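Local coordinates for ripening-associated protein (Musa acuminata, PDB 4PIT), which probably binds mannose-containing glycans as a jacalin-type lectin, here in a form with dimannose bound, at residues G34-V42 against R127-I135; A86-F94 against P103-F112. The protein carries 1 engineered substitution. All blocks are in the same frame, centred on the assembly; numbering follows the deposited sequence.

Interaction 1: G34-V42 against R127-I135; sequences GDVVDGVDV and RGGKFLDAI. With MAN (alpha-D-mannopyranose), chain G; MAN (alpha-D-mannopyranose), chain F; MAN (alpha-D-mannopyranose), chain C.
Phe131 and Leu132 fill two neighbouring hollows along residues 36 to 40. The Phe131 ring is clasped between a methyl and a methylene group: Val36 CG2 lies over one face, 4.1 Å from the ring centroid and offset toward the rim, while CG of its own neighbour Lys130 covers the opposite face. At the ring edge, in its plane, Asp38 OD2 approaches Phe131 CD1 at 3.4 Å. With CG anti to the carbonyl carbon (chi1 -69°), Asp38 turns its carboxylate to the mannose of chain G, taking O6 on OD1 and O4 on OD2; OD2 also accepts from a water shared with Lys130 O. Asp133 grips the mannose of chain F likewise, and Phe131 N donates to O6 of that sugar. The ring lies between the two sites, C6 of the chain G mannose near its CE1 and C6 of the chain F mannose near its CD2. Leu132 is the second bump: its CD2 rests 3.8 Å from Val37 CG1, the two side chains side by side and pointing the same way, and also touches Val40 CG2. One straight backbone bond, Leu132 N to Val37 O (2.9 Å, 171°), joins the two segments. Val37 and Leu132 both meet Leu89 of strand 86-96, Val40 leans on Val29 of strand 25-33, and the contact lies buried where strand 37-46 meets the connection between strands 118-128 and 134-140.

Interaction 2: A86-F94 against P103-F112; sequences AVVLGKLGF and PFGNTGGTPF
Phe112 holds its CG between the backbone N and the carbonyl carbon (chi1 71°), and Leu89 sets its own CG anti to the carbonyl carbon (chi1 -71°); these turns bring the ring and the leucine tip together although neither residue starts out aimed at the other. Leu89 CD2 reaches Phe112 CE1 at 3.5 Å, the two side chains crossing at about a right angle. Leu92 adds CD1 at the edge of the same ring, 4.1 Å from CZ of Phe112, so both leucines pack on one aromatic group. Backbone pairing adds a second layer. Leu92 and Phe104 form an antiparallel hydrogen-bonded pair: Leu92 N donates to Phe104 O at 2.9 Å, and Phe104 N returns a bond to Leu92 O (2.8 Å). Further along, Gly90 O receives a weak bond from Thr107 N. Having no CB, Gly90 and Gly105 let the backbones close in, Gly90 CA to 3.3 Å from Thr107 O and Gly105 CA to 3.3 Å from Gly90 O; the positive phi of Gly105 (115°) also suits glycine. Lys91 stretches its long aliphatic chain across the loop 105-107, CG lying 3.6 Å from Gly105 O, and so covers peptide groups with methylenes. Phe104 stacks on His63, and Phe112 on Trp10. Strand 86-96, with a classic bulge at Gly90 and Lys91 opposite Glu79, pairs with 100-104 in a hairpin, while the loop carries the chain across to edge strand 110-116, whose Phe112 packs on the leucines, all within one four-stranded sheet of the jacalin-like beta-prism.

In the fold
Interaction 2 is nested along the chain inside the loop closed by interaction 1, and their centres lie 10 Å apart. Each of the three antiparallel sheets of the prism contributes: 34-42 comes from one, 127-135 from another, and both segments of interaction 2 from the third. The contacts meet directly, for example where Asp35 O probably accepts hydrogen bonds from both Thr107 OG1 and Asn106 N, tying the loop 105-107 to the sugar-binding loop. Inside, Ile135 CG2 packs on Leu89 CD1, and the Leu89 backbone bonds to Val37 and Leu132. Interaction 1 thus supplies much of two mannose sites, and interaction 2 backs one of them while contributing Ala86 and Val88 to the other.

Interaction 1: G34-V42 against R127-I135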
ATOM      1  N   GLY B  34      -3.117  -3.940  23.005  1.00 11.53           N
ATOM      2  CA  GLY B  34      -3.388  -5.052  23.922  1.00 11.93           C
ATOM      3  C   GLY B  34      -3.849  -6.192  23.047  1.00 12.44           C
ATOM      4  O   GLY B  34      -3.078  -6.690  22.219  1.00 12.86           O
ATOM      5  N   ASP B  35      -5.151  -6.532  23.136  1.00 11.86           N
ATOM      6  CA  ASP B  35      -5.730  -7.496  22.192  1.00 11.82           C
ATOM      7  C   ASP B  35      -5.641  -6.900  20.774  1.00 14.27           C
ATOM      8  O   ASP B  35      -5.398  -7.613  19.796  1.00 13.05           O
ATOM      9  CB  ASP B  35      -7.196  -7.737  22.518  1.00 13.00           C
ATOM     10  CG  ASP B  35      -7.520  -8.580  23.733  1.00 18.43           C
ATOM     11  OD1 ASP B  35      -6.582  -9.129  24.340  1.00 21.66           O
ATOM     12  OD2 ASP B  35      -8.704  -8.655  24.084  1.00 18.95           O
ATOM     13  N   VAL B  36      -5.879  -5.575  20.678  1.00 11.08           N
ATOM     14  CA  VAL B  36      -5.848  -4.867  19.393  1.00 10.08           C
ATOM     15  C   VAL B  36      -4.999  -3.614  19.516  1.00 10.97           C
ATOM     16  O   VAL B  36      -4.403  -3.372  20.571  1.00 10.39           O
ATOM     17  CB  VAL B  36      -7.284  -4.518  18.893  1.00 11.56           C
ATOM     18  CG1 VAL B  36      -8.112  -5.782  18.662  1.00 11.02           C
ATOM     19  CG2 VAL B  36      -8.009  -3.550  19.829  1.00 11.10           C
ATOM     20  N   VAL B  37      -4.974  -2.793  18.460  1.00  9.43           N
ATOM     21  CA  VAL B  37      -4.268  -1.512  18.533  1.00  8.37           C
ATOM     22  C   VAL B  37      -5.266  -0.505  19.063  1.00  9.61           C
ATOM     23  O   VAL B  37      -6.271  -0.202  18.407  1.00  9.37           O
ATOM     24  CB  VAL B  37      -3.690  -1.117  17.156  1.00 10.95           C
ATOM     25  CG1 VAL B  37      -2.968   0.233  17.255  1.00 10.88           C
ATOM     26  CG2 VAL B  37      -2.717  -2.185  16.647  1.00 11.23           C
ATOM     27  N   ASP B  38      -5.020  -0.018  20.294  1.00  8.65           N
ATOM     28  CA  ASP B  38      -5.908   0.936  20.937  1.00  8.40           C
ATOM     29  C   ASP B  38      -5.744   2.329  20.384  1.00  9.26           C
ATOM     30  O   ASP B  38      -6.690   3.080  20.322  1.00  9.92           O
ATOM     31  CB  ASP B  38      -5.590   0.965  22.440  1.00  9.05           C
ATOM     32  CG  ASP B  38      -6.003  -0.339  23.107  1.00 12.26           C
ATOM     33  OD1 ASP B  38      -5.212  -1.325  23.039  1.00 11.55           O
ATOM     34  OD2 ASP B  38      -7.143  -0.402  23.619  1.00 13.46           O
ATOM     35  N   GLY B  39      -4.519   2.711  20.058  1.00  8.83           N
ATOM     36  CA  GLY B  39      -4.318   4.069  19.619  1.00  8.58           C
ATOM     37  C   GLY B  39      -2.867   4.325  19.361  1.00 10.77           C
ATOM     38  O   GLY B  39      -2.029   3.419  19.476  1.00  9.75           O
ATOM     39  N   VAL B  40      -2.552   5.549  18.922  0.50  9.32           N
ATOM     40  CA  VAL B  40      -1.166   5.909  18.597  0.50  9.44           C
ATOM     41  C   VAL B  40      -0.893   7.362  18.968  0.50 11.76           C
ATOM     42  O   VAL B  40      -1.720   8.219  18.651  0.50 10.75           O
ATOM     43  CB  VAL B  40      -0.846   5.698  17.081  0.50 12.35           C
ATOM     44  CG1 VAL B  40       0.619   5.964  16.775  0.50 11.23           C
ATOM     45  CG2 VAL B  40      -1.223   4.314  16.585  0.50 13.28           C
ATOM     46  N   ASP B  41       0.311   7.648  19.546  1.00  9.93           N
ATOM     47  CA  ASP B  41       0.783   9.003  19.772  1.00  9.71           C
ATOM     48  C   ASP B  41       1.763   9.264  18.654  1.00 14.69           C
ATOM     49  O   ASP B  41       2.654   8.437  18.446  1.00 15.47           O
ATOM     50  CB  ASP B  41       1.499   9.209  21.104  1.00 10.97           C
ATOM     51  CG  ASP B  41       0.654   9.320  22.334  1.00 14.20           C
ATOM     52  OD1 ASP B  41      -0.579   9.479  22.199  1.00 13.53           O
ATOM     53  OD2 ASP B  41       1.224   9.297  23.435  1.00 18.43           O
ATOM     54  N   VAL B  42       1.634  10.369  17.943  1.00  9.65           N
ATOM     55  CA  VAL B  42       2.632  10.726  16.953  1.00  8.92           C
ATOM     56  C   VAL B  42       3.284  11.974  17.455  1.00 11.37           C
ATOM     57  O   VAL B  42       2.579  12.955  17.756  1.00 10.93           O
ATOM     58  CB  VAL B  42       2.077  10.923  15.518  1.00  9.92           C
ATOM     59  CG1 VAL B  42       3.177  11.291  14.524  1.00 10.18           C
ATOM     60  CG2 VAL B  42       1.275   9.688  15.040  1.00 10.05           C
ATOM     61  N   ARG B 127      -8.539   6.793  11.270  1.00  6.48           N
ATOM     62  CA  ARG B 127      -9.761   6.974  12.053  1.00  7.47           C
ATOM     63  C   ARG B 127      -9.517   6.373  13.426  1.00  9.30           C
ATOM     64  O   ARG B 127      -8.817   5.363  13.551  1.00  8.47           O
ATOM     65  CB  ARG B 127     -10.979   6.280  11.375  1.00  9.21           C
ATOM     66  CG  ARG B 127     -11.276   6.784   9.943  1.00  8.68           C
ATOM     67  CD  ARG B 127     -12.543   6.120   9.363  1.00 10.07           C
ATOM     68  NE  ARG B 127     -13.707   6.628  10.069  1.00 12.05           N
ATOM     69  CZ  ARG B 127     -14.364   7.729   9.743  1.00 14.33           C
ATOM     70  NH1 ARG B 127     -15.386   8.134  10.478  1.00 14.03           N
ATOM     71  NH2 ARG B 127     -13.982   8.459   8.694  1.00 14.44           N
ATOM     72  N   GLY B 128     -10.058   7.032  14.440  1.00  8.78           N
ATOM     73  CA  GLY B 128      -9.901   6.553  15.814  1.00  8.60           C
ATOM     74  C   GLY B 128     -11.166   6.722  16.628  1.00 10.63           C
ATOM     75  O   GLY B 128     -11.911   7.680  16.433  1.00 10.90           O
ATOM     76  N   GLY B 129     -11.383   5.799  17.558  1.00  9.41           N
ATOM     77  CA  GLY B 129     -12.537   5.809  18.464  1.00  9.10           C
ATOM     78  C   GLY B 129     -12.063   5.270  19.790  1.00 11.43           C
ATOM     79  O   GLY B 129     -11.081   5.784  20.348  1.00 12.60           O
ATOM     80  N   LYS B 130     -12.682   4.200  20.274  1.00  8.81           N
ATOM     81  CA  LYS B 130     -12.146   3.514  21.442  1.00  8.64           C
ATOM     82  C   LYS B 130     -10.818   2.829  21.094  1.00 10.75           C
ATOM     83  O   LYS B 130      -9.931   2.694  21.950  1.00 11.53           O
ATOM     84  CB  LYS B 130     -13.164   2.488  21.949  1.00 10.12           C
ATOM     85  CG  LYS B 130     -12.736   1.821  23.253  1.00 11.43           C
ATOM     86  CD  LYS B 130     -13.831   0.855  23.743  1.00 12.77           C
ATOM     87  CE  LYS B 130     -13.322   0.019  24.906  1.00 21.81           C
ATOM     88  NZ  LYS B 130     -13.105   0.847  26.119  1.00 26.80           N
ATOM     89  N   PHE B 131     -10.707   2.342  19.840  1.00  8.12           N
ATOM     90  CA  PHE B 131      -9.498   1.709  19.333  1.00  8.49           C
ATOM     91  C   PHE B 131      -9.052   2.470  18.078  1.00  8.90           C
ATOM     92  O   PHE B 131      -9.656   3.478  17.691  1.00  9.38           O
ATOM     93  CB  PHE B 131      -9.751   0.215  19.024  1.00  8.86           C
ATOM     94  CG  PHE B 131     -10.415  -0.527  20.182  1.00  9.36           C
ATOM     95  CD1 PHE B 131      -9.767  -0.659  21.405  1.00 10.85           C
ATOM     96  CD2 PHE B 131     -11.690  -1.080  20.039  1.00 10.25           C
ATOM     97  CE1 PHE B 131     -10.387  -1.311  22.487  1.00 11.80           C
ATOM     98  CE2 PHE B 131     -12.292  -1.776  21.110  1.00 13.17           C
ATOM     99  CZ  PHE B 131     -11.636  -1.876  22.326  1.00 11.04           C
ATOM    100  N   LEU B 132      -7.966   1.996  17.458  1.00  8.20           N
ATOM    101  CA  LEU B 132      -7.508   2.613  16.236  1.00  8.72           C
ATOM    102  C   LEU B 132      -8.237   1.940  15.067  1.00  9.20           C
ATOM    103  O   LEU B 132      -7.810   0.877  14.587  1.00  9.92           O
ATOM    104  CB  LEU B 132      -5.992   2.502  16.107  1.00  9.63           C
ATOM    105  CG  LEU B 132      -5.383   3.404  15.035  1.00 12.90           C
ATOM    106  CD1 LEU B 132      -5.673   4.887  15.275  1.00 13.96           C
ATOM    107  CD2 LEU B 132      -3.890   3.181  14.992  1.00 16.21           C
ATOM    108  N   ASP B 133      -9.330   2.578  14.611  1.00  7.74           N
ATOM    109  CA  ASP B 133     -10.133   2.027  13.524  1.00  6.59           C
ATOM    110  C   ASP B 133      -9.379   1.873  12.239  1.00  9.68           C
ATOM    111  O   ASP B 133      -9.555   0.864  11.552  1.00  9.61           O
ATOM    112  CB  ASP B 133     -11.345   2.921  13.257  1.00  8.00           C
ATOM    113  CG  ASP B 133     -12.281   2.982  14.448  1.00  9.85           C
ATOM    114  OD1 ASP B 133     -11.893   3.594  15.484  1.00 10.70           O
ATOM    115  OD2 ASP B 133     -13.369   2.352  14.383  1.00 11.62           O
ATOM    116  N   ALA B 134      -8.549   2.880  11.882  1.00  8.59           N
ATOM    117  CA  ALA B 134      -7.872   2.801  10.579  1.00  7.68           C
ATOM    118  C   ALA B 134      -6.642   3.674  10.565  1.00  9.85           C
ATOM    119  O   ALA B 134      -6.546   4.643  11.319  1.00  9.05           O
ATOM    120  CB  ALA B 134      -8.824   3.238   9.470  1.00  7.68           C
ATOM    121  N   ILE B 135      -5.712   3.338   9.678  1.00  7.67           N
ATOM    122  CA  ILE B 135      -4.497   4.150   9.508  1.00  7.38           C
ATOM    123  C   ILE B 135      -4.087   4.153   8.045  1.00  9.69           C
ATOM    124  O   ILE B 135      -4.194   3.148   7.354  1.00  9.96           O
ATOM    125  CB  ILE B 135      -3.355   3.655  10.446  1.00 10.40           C
ATOM    126  CG1 ILE B 135      -2.224   4.715  10.516  1.00 12.63           C
ATOM    127  CG2 ILE B 135      -2.835   2.268  10.025  1.00 11.81           C
ATOM    128  CD1 ILE B 135      -1.154   4.460  11.675  1.00 17.55           C
TER
HETATM  129  C1  MAN G   2      -6.708  -5.792  26.618  1.00 21.13           C
HETATM  130  C2  MAN G   2      -5.971  -4.745  27.446  1.00 19.12           C
HETATM  131  C3  MAN G   2      -6.623  -3.369  27.294  1.00 17.74           C
HETATM  132  C4  MAN G   2      -6.802  -2.986  25.826  1.00 14.99           C
HETATM  133  C5  MAN G   2      -7.543  -4.087  25.066  1.00 13.08           C
HETATM  134  C6  MAN G   2      -7.615  -3.835  23.570  1.00 12.59           C
HETATM  135  O2  MAN G   2      -4.613  -4.724  27.032  1.00 20.87           O
HETATM  136  O3  MAN G   2      -5.862  -2.366  27.955  1.00 19.32           O
HETATM  137  O4  MAN G   2      -7.562  -1.789  25.775  1.00 15.12           O
HETATM  138  O5  MAN G   2      -6.864  -5.342  25.254  1.00 15.04           O
HETATM  139  O6  MAN G   2      -6.315  -3.754  22.972  1.00 12.01           O
HETATM  140  C1  MAN F   2     -16.238   2.790  19.795  1.00 13.16           C
HETATM  141  C2  MAN F   2     -16.744   3.947  18.945  1.00 12.80           C
HETATM  142  C3  MAN F   2     -16.824   3.535  17.477  1.00 11.81           C
HETATM  143  C4  MAN F   2     -15.480   2.982  17.002  1.00 10.94           C
HETATM  144  C5  MAN F   2     -15.005   1.872  17.936  1.00 10.33           C
HETATM  145  C6  MAN F   2     -13.620   1.373  17.612  1.00  9.59           C
HETATM  146  O2  MAN F   2     -15.825   5.031  19.093  1.00 13.52           O
HETATM  147  O3  MAN F   2     -17.229   4.627  16.662  1.00 13.05           O
HETATM  148  O4  MAN F   2     -15.631   2.429  15.697  1.00  9.32           O
HETATM  149  O5  MAN F   2     -14.966   2.334  19.302  1.00 11.57           O
HETATM  150  O6  MAN F   2     -12.657   2.423  17.756  1.00 10.05           O
HETATM  151  C1  MAN C   1     -10.057  -6.927  26.580  1.00 37.99           C
HETATM  152  C2  MAN C   1      -8.600  -7.274  26.902  1.00 33.64           C
HETATM  153  C3  MAN C   1      -8.522  -8.303  28.030  1.00 40.99           C
HETATM  154  C4  MAN C   1      -9.326  -7.843  29.242  1.00 44.76           C
HETATM  155  C5  MAN C   1     -10.755  -7.545  28.798  1.00 44.47           C
HETATM  156  C6  MAN C   1     -11.664  -7.056  29.901  1.00 46.05           C
HETATM  157  O1  MAN C   1     -10.675  -8.007  25.942  1.00 39.55           O
HETATM  158  O2  MAN C   1      -7.941  -6.070  27.272  1.00 22.53           O
HETATM  159  O3  MAN C   1      -7.169  -8.560  28.391  1.00 43.46           O
HETATM  160  O4  MAN C   1      -9.310  -8.845  30.255  1.00 48.28           O
HETATM  161  O5  MAN C   1     -10.746  -6.536  27.774  1.00 40.48           O
HETATM  162  O6  MAN C   1     -13.026  -7.232  29.536  1.00 46.57           O
HETATM  163  O   HOH W   1      -8.640   1.818  24.156  1.00 12.52           O

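Interaction 2: A86-F94 against P103-F112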
ATOM      1  N   ALA B  86     -16.450  -4.121  16.077  1.00 12.16           N
ATOM      2  CA  ALA B  86     -15.867  -3.040  15.289  1.00 11.57           C
ATOM      3  C   ALA B  86     -14.781  -3.594  14.378  1.00 13.46           C
ATOM      4  O   ALA B  86     -14.165  -4.619  14.699  1.00 14.29           O
ATOM      5  CB  ALA B  86     -15.263  -1.997  16.236  1.00 12.47           C
ATOM      6  N   VAL B  87     -14.546  -2.910  13.246  1.00  9.43           N
ATOM      7  CA  VAL B  87     -13.497  -3.278  12.301  1.00  9.48           C
ATOM      8  C   VAL B  87     -12.343  -2.349  12.631  1.00 11.24           C
ATOM      9  O   VAL B  87     -12.432  -1.143  12.357  1.00 10.67           O
ATOM     10  CB  VAL B  87     -13.991  -3.146  10.838  1.00 13.52           C
ATOM     11  CG1 VAL B  87     -12.837  -3.410   9.857  1.00 13.08           C
ATOM     12  CG2 VAL B  87     -15.144  -4.122  10.577  1.00 13.22           C
ATOM     13  N   VAL B  88     -11.279  -2.889  13.222  1.00  9.44           N
ATOM     14  CA  VAL B  88     -10.165  -2.049  13.683  1.00  8.80           C
ATOM     15  C   VAL B  88      -8.821  -2.669  13.339  1.00 10.11           C
ATOM     16  O   VAL B  88      -8.752  -3.766  12.771  1.00 11.06           O
ATOM     17  CB  VAL B  88     -10.271  -1.862  15.236  1.00 11.32           C
ATOM     18  CG1 VAL B  88     -11.592  -1.192  15.648  1.00 10.89           C
ATOM     19  CG2 VAL B  88     -10.068  -3.198  15.975  1.00 11.51           C
ATOM     20  N   LEU B  89      -7.736  -1.965  13.675  1.00  7.95           N
ATOM     21  CA  LEU B  89      -6.419  -2.550  13.495  1.00  7.99           C
ATOM     22  C   LEU B  89      -6.198  -3.528  14.627  1.00 10.06           C
ATOM     23  O   LEU B  89      -6.159  -3.133  15.803  1.00  9.77           O
ATOM     24  CB  LEU B  89      -5.339  -1.453  13.491  1.00  8.50           C
ATOM     25  CG  LEU B  89      -5.347  -0.568  12.250  1.00 14.74           C
ATOM     26  CD1 LEU B  89      -4.665   0.713  12.560  1.00 16.97           C
ATOM     27  CD2 LEU B  89      -4.688  -1.296  11.047  1.00 18.23           C
ATOM     28  N   GLY B  90      -6.105  -4.814  14.291  1.00  9.10           N
ATOM     29  CA  GLY B  90      -5.799  -5.841  15.285  1.00  9.96           C
ATOM     30  C   GLY B  90      -4.316  -5.942  15.606  1.00 13.14           C
ATOM     31  O   GLY B  90      -3.928  -6.325  16.718  1.00 12.96           O
ATOM     32  N   LYS B  91      -3.475  -5.618  14.601  1.00  9.85           N
ATOM     33  CA  LYS B  91      -2.015  -5.626  14.686  1.00 10.18           C
ATOM     34  C   LYS B  91      -1.478  -4.506  13.830  1.00 11.76           C
ATOM     35  O   LYS B  91      -2.036  -4.261  12.758  1.00 10.02           O
ATOM     36  CB  LYS B  91      -1.426  -6.959  14.199  1.00 12.68           C
ATOM     37  CG  LYS B  91      -1.889  -8.176  14.956  1.00 14.20           C
ATOM     38  CD  LYS B  91      -1.084  -9.391  14.583  1.00 17.02           C
ATOM     39  CE  LYS B  91      -1.591 -10.561  15.372  1.00 16.32           C
ATOM     40  NZ  LYS B  91      -0.867 -11.818  14.997  1.00 23.72           N
ATOM     41  N   LEU B  92      -0.373  -3.899  14.258  1.00  8.84           N
ATOM     42  CA  LEU B  92       0.271  -2.834  13.481  1.00  8.80           C
ATOM     43  C   LEU B  92       1.764  -2.832  13.747  1.00 11.74           C
ATOM     44  O   LEU B  92       2.211  -2.797  14.891  1.00 11.59           O
ATOM     45  CB  LEU B  92      -0.341  -1.470  13.844  1.00  9.42           C
ATOM     46  CG  LEU B  92       0.252  -0.225  13.136  1.00 11.87           C
ATOM     47  CD1 LEU B  92      -0.064  -0.256  11.646  1.00 12.42           C
ATOM     48  CD2 LEU B  92      -0.341   1.043  13.718  1.00 13.04           C
ATOM     49  N   GLY B  93       2.519  -2.791  12.672  1.00 10.19           N
ATOM     50  CA  GLY B  93       3.961  -2.673  12.788  1.00 10.42           C
ATOM     51  C   GLY B  93       4.529  -1.757  11.732  1.00 11.96           C
ATOM     52  O   GLY B  93       3.826  -1.343  10.801  1.00 10.32           O
ATOM     53  N   PHE B  94       5.830  -1.444  11.885  1.00  9.76           N
ATOM     54  CA  PHE B  94       6.535  -0.572  10.942  1.00  9.92           C
ATOM     55  C   PHE B  94       7.934  -1.054  10.723  1.00 14.31           C
ATOM     56  O   PHE B  94       8.531  -1.651  11.630  1.00 14.60           O
ATOM     57  CB  PHE B  94       6.641   0.863  11.506  1.00 10.67           C
ATOM     58  CG  PHE B  94       5.338   1.617  11.554  1.00 10.87           C
ATOM     59  CD1 PHE B  94       4.512   1.542  12.672  1.00 13.80           C
ATOM     60  CD2 PHE B  94       4.932   2.398  10.478  1.00 11.50           C
ATOM     61  CE1 PHE B  94       3.298   2.246  12.715  1.00 13.61           C
ATOM     62  CE2 PHE B  94       3.708   3.101  10.521  1.00 13.95           C
ATOM     63  CZ  PHE B  94       2.904   3.016  11.642  1.00 12.36           C
ATOM     64  N   PRO B 103       5.093  -6.497  14.715  1.00 16.05           N
ATOM     65  CA  PRO B 103       3.822  -5.789  14.935  1.00 15.27           C
ATOM     66  C   PRO B 103       3.354  -5.875  16.380  1.00 16.70           C
ATOM     67  O   PRO B 103       3.730  -6.792  17.130  1.00 18.40           O
ATOM     68  CB  PRO B 103       2.857  -6.521  13.987  1.00 18.18           C
ATOM     69  CG  PRO B 103       3.424  -7.913  13.889  1.00 23.19           C
ATOM     70  CD  PRO B 103       4.901  -7.671  13.835  1.00 18.96           C
ATOM     71  N   PHE B 104       2.537  -4.902  16.768  1.00 12.47           N
ATOM     72  CA  PHE B 104       1.949  -4.802  18.102  1.00 11.36           C
ATOM     73  C   PHE B 104       0.476  -5.048  17.981  1.00 13.33           C
ATOM     74  O   PHE B 104      -0.167  -4.566  17.039  1.00 12.33           O
ATOM     75  CB  PHE B 104       2.243  -3.409  18.681  1.00 11.89           C
ATOM     76  CG  PHE B 104       3.709  -3.087  18.651  1.00 12.44           C
ATOM     77  CD1 PHE B 104       4.605  -3.779  19.463  1.00 14.99           C
ATOM     78  CD2 PHE B 104       4.209  -2.147  17.755  1.00 14.24           C
ATOM     79  CE1 PHE B 104       5.986  -3.522  19.386  1.00 16.44           C
ATOM     80  CE2 PHE B 104       5.582  -1.856  17.713  1.00 16.55           C
ATOM     81  CZ  PHE B 104       6.451  -2.522  18.553  1.00 15.26           C
ATOM     82  N   GLY B 105      -0.072  -5.791  18.934  1.00 12.58           N
ATOM     83  CA  GLY B 105      -1.470  -6.203  18.902  1.00 11.88           C
ATOM     84  C   GLY B 105      -1.533  -7.715  18.780  1.00 16.41           C
ATOM     85  O   GLY B 105      -0.581  -8.330  18.291  1.00 15.93           O
ATOM     86  N   ASN B 106      -2.654  -8.322  19.181  1.00 13.67           N
ATOM     87  CA  ASN B 106      -2.747  -9.782  19.243  1.00 14.91           C
ATOM     88  C   ASN B 106      -3.944 -10.378  18.518  1.00 18.12           C
ATOM     89  O   ASN B 106      -4.230 -11.575  18.710  1.00 20.01           O
ATOM     90  CB  ASN B 106      -2.806 -10.197  20.727  1.00 16.04           C
ATOM     91  CG  ASN B 106      -1.516  -9.961  21.483  1.00 28.85           C
ATOM     92  OD1 ASN B 106      -1.505  -9.460  22.610  1.00 29.12           O
ATOM     93  ND2 ASN B 106      -0.398 -10.311  20.884  1.00 22.53           N
ATOM     94  N   THR B 107      -4.613  -9.618  17.639  1.00 14.30           N
ATOM     95  CA  THR B 107      -5.782 -10.134  16.953  1.00 14.73           C
ATOM     96  C   THR B 107      -5.564 -10.109  15.446  1.00 17.40           C
ATOM     97  O   THR B 107      -5.330  -9.058  14.849  1.00 16.99           O
ATOM     98  CB  THR B 107      -7.047  -9.360  17.357  1.00 19.38           C
ATOM     99  OG1 THR B 107      -7.179  -9.344  18.785  1.00 18.38           O
ATOM    100  CG2 THR B 107      -8.325  -9.967  16.740  1.00 15.25           C
ATOM    101  N   GLY B 108      -5.657 -11.287  14.847  1.00 17.13           N
ATOM    102  CA  GLY B 108      -5.507 -11.433  13.417  1.00 17.10           C
ATOM    103  C   GLY B 108      -6.816 -11.180  12.713  1.00 20.45           C
ATOM    104  O   GLY B 108      -7.885 -11.116  13.339  1.00 20.23           O
ATOM    105  N   GLY B 109      -6.741 -11.059  11.402  1.00 17.68           N
ATOM    106  CA  GLY B 109      -7.919 -10.875  10.583  1.00 17.12           C
ATOM    107  C   GLY B 109      -7.548 -10.890   9.117  1.00 22.38           C
ATOM    108  O   GLY B 109      -7.239 -11.952   8.557  1.00 25.86           O
ATOM    109  N   THR B 110      -7.593  -9.719   8.494  1.00 14.87           N
ATOM    110  CA  THR B 110      -7.224  -9.589   7.086  1.00 13.59           C
ATOM    111  C   THR B 110      -5.893  -8.884   7.042  1.00 15.68           C
ATOM    112  O   THR B 110      -5.841  -7.711   7.428  1.00 14.89           O
ATOM    113  CB  THR B 110      -8.289  -8.810   6.302  1.00 16.58           C
ATOM    114  OG1 THR B 110      -9.564  -9.451   6.465  1.00 17.17           O
ATOM    115  CG2 THR B 110      -7.958  -8.718   4.804  1.00 18.26           C
ATOM    116  N   PRO B 111      -4.800  -9.531   6.614  1.00 11.22           N
ATOM    117  CA  PRO B 111      -3.531  -8.812   6.588  1.00 11.18           C
ATOM    118  C   PRO B 111      -3.467  -7.689   5.566  1.00 13.65           C
ATOM    119  O   PRO B 111      -4.118  -7.723   4.535  1.00 13.43           O
ATOM    120  CB  PRO B 111      -2.503  -9.879   6.206  1.00 14.39           C
ATOM    121  CG  PRO B 111      -3.259 -10.987   5.637  1.00 18.22           C
ATOM    122  CD  PRO B 111      -4.662 -10.941   6.181  1.00 12.66           C
ATOM    123  N   PHE B 112      -2.617  -6.706   5.849  1.00 10.51           N
ATOM    124  CA  PHE B 112      -2.269  -5.678   4.887  1.00 10.64           C
ATOM    125  C   PHE B 112      -0.781  -5.437   5.003  1.00 11.89           C
ATOM    126  O   PHE B 112      -0.182  -5.670   6.067  1.00 10.69           O
ATOM    127  CB  PHE B 112      -3.063  -4.379   5.062  1.00 13.37           C
ATOM    128  CG  PHE B 112      -2.699  -3.573   6.283  1.00 13.44           C
ATOM    129  CD1 PHE B 112      -3.319  -3.814   7.501  1.00 14.56           C
ATOM    130  CD2 PHE B 112      -1.767  -2.542   6.203  1.00 14.72           C
ATOM    131  CE1 PHE B 112      -2.966  -3.076   8.645  1.00 15.55           C
ATOM    132  CE2 PHE B 112      -1.422  -1.796   7.342  1.00 16.04           C
ATOM    133  CZ  PHE B 112      -2.042  -2.043   8.542  1.00 15.03           C
TER